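Local coordinates for protein sugar ABC transporter (Agrobacterium radiobacter, PDB 4RXT) that binds alpha-L-arabinopyranose between its two lobes and probably serves as the solute-binding component of a sugar ABC transporter, at residues Q210-N215 / D219-I224; D134-T139 / T185-A190. All coordinates share one frame; numbering follows the deposited sequence.

Both contacts set a helix on the sheet that holds strands 133-139, 194-199 and 222-226, and their centres lie about 11 Å apart in one lobe. Contact 1 joins helix 202-214 to strand 222-226, next in sequence; contact 2 brings helix 177-190 onto strand 133-139, its segments 46 residues apart at their closest ends. Each is aliphatic across the interface and rests on one helix residue against two strand-side residues. In contact 1 all three are buried, whereas in contact 2 Leu187 keeps some exposure. In contact 1 side-chain hydrogen bonds follow the outer helix face; in contact 2 the polar tie starts from Asp134. The two join directly where Val221 CG2 lies 3.7 Å from Ile188 CD1.

Contact 1 of 2, residues Q210-N215 / D219-I224; sequences QAIAEN and DKVKVI
Ile212 lies over Val221 and Val223 and makes every side-chain contact between the two segments. The tighter of its two approaches is the one to Val223, where CG1 of Ile212 stands 3.7 Å from CG2 of Val223 and the two side chains run antiparallel alongside one another. Toward Val221 the isoleucine lies crosswise, and its CD1 reaches CG1 of Val221 at 4.0 Å. Both contacts depend on one branch: with CG1 anti to the carbonyl carbon, chi2 at -46° turns CD1 toward Val221 while CG1 itself stays against Val223. The backbones keep their distance, 7.4 Å between CA of Ile212 and CA of Val221. This is the return half of a beta-alpha-beta unit, strand 194-199, helix 202-214 and strand 222-226, in which the helix packs back on the sheet of its lobe. Val221, just ahead of the strand, also touches Ile188 of helix 177-190; on the other face of the sheet Lys222 and Ile224 meet helix 109-128. The outward side of the helix is polar and more open. There Gln210 NE2 donates to Glu214 OE2 at 2.8 Å, but the bond is bent, 134° at the hydrogen, and meets the carboxylate from above its plane. Further along, Asn215 ND2 reaches back to Ala211 O, also at 2.8 Å and with a straighter angle of 151°; that carbonyl accepts the backbone N of Asn215 as well, so two donors of one residue grip it.

Contact 2 of 2, residues D134-T139 / T185-A190; sequences DVVIIT and TDLITA
On one face of the lobe's central sheet, helix 177-190 rests against strand 133-139, and Leu187 supplies the touching atom on the helix side. Its CD1 meets CG2 of Val136 and CD1 of Ile138, each at 4.1 Å, and both strand residues reach toward it tip to tip. At equal distances, the one methyl rests against two side chains that are two positions apart on the strand. Leu187 extends toward the sheet because CG lies anti to the carbonyl carbon, chi1 -76°, and CD1 continues the chain outward with chi2 at 176°. Val136 answers with the methyl held between its backbone N and carbonyl carbon, whereas Ile138 uses its CD1, the far end of its longer branch. Between Val136 CA and Leu187 CA the gap is 8.6 Å, so side-chain length bridges the two backbones. The strand belongs to the alternating alpha/beta lobe of a periplasmic binding protein, where it runs parallel to 165-172 on one side and 194-199 on the other, Val136 packing on Ala169, Ile194 and Val197 of those neighbours and Ile138 on Met204 and Val208 of helix 202-214. Toward the sugar end, the side chain of Ile138 is about 8 Å from that of Asn201, a ligand-binding residue, and about 12 Å from the arabinopyranose; the contact is thus near the pocket without lining it. Near the opposite end of the segment, Asp134 OD2 is hydrogen-bonded to Asn191 ND2, a polar tie just beyond the last turn of the helix.

Contact 1 of 2, residues Q210-N215 / D219-I224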
# COMPACT_ATOMS: atom_id res chain seq x y z
N GLN A 210 -7.50 10.82 11.53
CA GLN A 210 -8.65 11.75 11.70
C GLN A 210 -9.27 11.55 13.08
O GLN A 210 -9.58 12.49 13.79
CB GLN A 210 -9.67 11.58 10.59
CG GLN A 210 -10.75 12.66 10.51
CD GLN A 210 -10.26 14.01 10.00
OE1 GLN A 210 -9.60 14.09 8.96
NE2 GLN A 210 -10.61 15.06 10.71
N ALA A 211 -9.47 10.30 13.48
CA ALA A 211 -10.04 10.00 14.80
C ALA A 211 -9.18 10.56 15.96
O ALA A 211 -9.69 11.15 16.95
CB ALA A 211 -10.21 8.48 15.00
N ILE A 212 -7.87 10.35 15.85
CA ILE A 212 -6.96 10.86 16.85
C ILE A 212 -6.91 12.40 16.87
O ILE A 212 -6.97 13.00 17.96
CB ILE A 212 -5.55 10.26 16.65
CG1 ILE A 212 -5.59 8.72 16.86
CG2 ILE A 212 -4.53 10.86 17.62
CD1 ILE A 212 -6.34 8.20 18.07
N ALA A 213 -6.83 13.03 15.69
CA ALA A 213 -6.82 14.52 15.58
C ALA A 213 -8.10 15.12 16.18
O ALA A 213 -8.05 16.07 17.00
CB ALA A 213 -6.70 14.94 14.12
N GLU A 214 -9.25 14.59 15.76
CA GLU A 214 -10.54 15.19 16.13
C GLU A 214 -10.83 15.09 17.61
O GLU A 214 -11.49 15.92 18.19
CB GLU A 214 -11.69 14.56 15.34
CG GLU A 214 -11.72 14.92 13.85
CD GLU A 214 -12.80 14.16 13.08
OE1 GLU A 214 -13.38 13.19 13.63
OE2 GLU A 214 -13.04 14.57 11.92
N ASN A 215 -10.29 14.05 18.24
CA ASN A 215 -10.52 13.83 19.65
C ASN A 215 -9.37 14.27 20.52
O ASN A 215 -9.41 14.10 21.74
CB ASN A 215 -10.82 12.34 19.86
CG ASN A 215 -12.17 11.98 19.32
OD1 ASN A 215 -13.19 12.43 19.85
ND2 ASN A 215 -12.21 11.21 18.26
N ASP A 219 -1.40 12.95 22.32
CA ASP A 219 -0.49 12.76 23.46
C ASP A 219 -0.82 11.51 24.28
O ASP A 219 -0.15 11.23 25.27
CB ASP A 219 -0.48 13.99 24.37
CG ASP A 219 0.19 15.21 23.71
OD1 ASP A 219 1.18 15.05 22.95
OD2 ASP A 219 -0.27 16.34 23.96
N LYS A 220 -1.82 10.76 23.86
CA LYS A 220 -2.24 9.52 24.54
C LYS A 220 -2.17 8.26 23.64
O LYS A 220 -2.03 7.09 24.17
CB LYS A 220 -3.67 9.69 25.06
CG LYS A 220 -3.81 10.81 26.08
CD LYS A 220 -5.21 10.87 26.66
CE LYS A 220 -5.43 12.14 27.48
NZ LYS A 220 -4.95 11.99 28.88
N VAL A 221 -2.26 8.43 22.33
CA VAL A 221 -2.29 7.29 21.40
C VAL A 221 -1.38 7.57 20.23
O VAL A 221 -1.57 8.55 19.52
CB VAL A 221 -3.71 6.99 20.86
CG1 VAL A 221 -3.70 5.81 19.89
CG2 VAL A 221 -4.68 6.80 22.01
N LYS A 222 -0.41 6.68 20.04
CA LYS A 222 0.57 6.80 18.98
C LYS A 222 0.14 6.00 17.78
O LYS A 222 -0.12 4.78 17.91
CB LYS A 222 1.96 6.36 19.46
CG LYS A 222 2.59 7.30 20.51
CD LYS A 222 2.23 8.79 20.30
CE LYS A 222 3.33 9.79 20.38
NZ LYS A 222 2.64 11.09 20.62
N VAL A 223 0.11 6.63 16.62
CA VAL A 223 -0.31 5.98 15.37
C VAL A 223 0.83 5.86 14.40
O VAL A 223 1.52 6.84 14.15
CB VAL A 223 -1.42 6.80 14.66
CG1 VAL A 223 -1.84 6.12 13.36
CG2 VAL A 223 -2.62 6.98 15.60
N ILE A 224 1.09 4.65 13.91
CA ILE A 224 1.94 4.43 12.77
C ILE A 224 1.08 4.09 11.57
O ILE A 224 0.28 3.17 11.64
CB ILE A 224 3.04 3.37 12.98
CG1 ILE A 224 3.93 3.76 14.16
CG2 ILE A 224 3.84 3.15 11.70
CD1 ILE A 224 4.82 4.99 13.97

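Contact 2 of 2, residues D134-T139 / T185-A190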
# COMPACT_ATOMS: atom_id res chain seq x y z
N ASP A 134 -1.03 -1.67 25.45
CA ASP A 134 -1.98 -2.29 24.53
C ASP A 134 -1.97 -1.61 23.19
O ASP A 134 -1.99 -0.39 23.09
CB ASP A 134 -3.40 -2.27 25.07
CG ASP A 134 -3.57 -3.13 26.31
OD1 ASP A 134 -2.62 -3.83 26.68
OD2 ASP A 134 -4.70 -3.12 26.88
N VAL A 135 -1.86 -2.41 22.14
CA VAL A 135 -1.84 -1.88 20.78
C VAL A 135 -2.85 -2.60 19.91
O VAL A 135 -3.31 -3.71 20.24
CB VAL A 135 -0.42 -1.96 20.17
CG1 VAL A 135 0.54 -1.19 21.07
CG2 VAL A 135 0.05 -3.39 19.88
N VAL A 136 -3.17 -1.98 18.78
CA VAL A 136 -4.12 -2.50 17.82
C VAL A 136 -3.58 -2.37 16.39
O VAL A 136 -2.73 -1.55 16.12
CB VAL A 136 -5.52 -1.84 17.94
CG1 VAL A 136 -6.06 -2.01 19.35
CG2 VAL A 136 -5.54 -0.39 17.56
N ILE A 137 -4.07 -3.23 15.51
CA ILE A 137 -3.83 -3.14 14.11
C ILE A 137 -5.18 -3.03 13.40
O ILE A 137 -6.15 -3.71 13.72
CB ILE A 137 -2.95 -4.31 13.55
CG1 ILE A 137 -2.77 -4.19 12.04
CG2 ILE A 137 -3.51 -5.66 13.94
CD1 ILE A 137 -1.75 -5.14 11.44
N ILE A 138 -5.22 -2.12 12.43
CA ILE A 138 -6.40 -1.91 11.61
C ILE A 138 -5.98 -1.97 10.14
O ILE A 138 -5.09 -1.21 9.69
CB ILE A 138 -7.11 -0.56 11.93
CG1 ILE A 138 -7.38 -0.42 13.43
CG2 ILE A 138 -8.40 -0.43 11.09
CD1 ILE A 138 -7.81 0.97 13.84
N THR A 139 -6.65 -2.86 9.42
CA THR A 139 -6.39 -3.24 8.03
C THR A 139 -7.58 -2.87 7.15
O THR A 139 -8.73 -3.11 7.50
CB THR A 139 -6.04 -4.75 7.93
OG1 THR A 139 -4.91 -5.01 8.76
CG2 THR A 139 -5.74 -5.16 6.51
N THR A 185 -12.46 4.94 16.96
CA THR A 185 -13.24 5.58 18.03
C THR A 185 -13.89 4.49 18.92
O THR A 185 -13.90 4.60 20.16
CB THR A 185 -14.29 6.54 17.42
OG1 THR A 185 -13.63 7.54 16.60
CG2 THR A 185 -14.97 7.29 18.53
N ASP A 186 -14.40 3.43 18.27
CA ASP A 186 -15.06 2.33 18.98
C ASP A 186 -14.06 1.60 19.87
O ASP A 186 -14.33 1.33 21.04
CB ASP A 186 -15.68 1.28 18.03
CG ASP A 186 -16.91 1.79 17.24
OD1 ASP A 186 -17.38 2.93 17.48
OD2 ASP A 186 -17.42 1.02 16.38
N LEU A 187 -12.90 1.34 19.30
CA LEU A 187 -11.84 0.57 19.98
C LEU A 187 -11.37 1.26 21.22
O LEU A 187 -11.25 0.68 22.28
CB LEU A 187 -10.64 0.28 19.05
CG LEU A 187 -10.78 -0.81 17.98
CD1 LEU A 187 -9.54 -0.90 17.09
CD2 LEU A 187 -11.12 -2.16 18.59
N ILE A 188 -11.13 2.55 21.12
CA ILE A 188 -10.56 3.26 22.24
C ILE A 188 -11.58 3.54 23.34
O ILE A 188 -11.25 3.50 24.51
CB ILE A 188 -9.81 4.52 21.77
CG1 ILE A 188 -9.04 5.12 22.94
CG2 ILE A 188 -10.74 5.58 21.21
CD1 ILE A 188 -8.36 6.38 22.53
N THR A 189 -12.80 3.83 22.95
CA THR A 189 -13.78 4.19 23.96
C THR A 189 -13.99 2.93 24.84
O THR A 189 -14.13 3.01 26.07
CB THR A 189 -15.09 4.75 23.35
OG1 THR A 189 -15.73 3.78 22.53
CG2 THR A 189 -14.79 5.98 22.56
N ALA A 190 -13.95 1.77 24.19
CA ALA A 190 -14.11 0.47 24.84
C ALA A 190 -12.90 -0.02 25.63
O ALA A 190 -13.06 -0.58 26.74
CB ALA A 190 -14.46 -0.59 23.81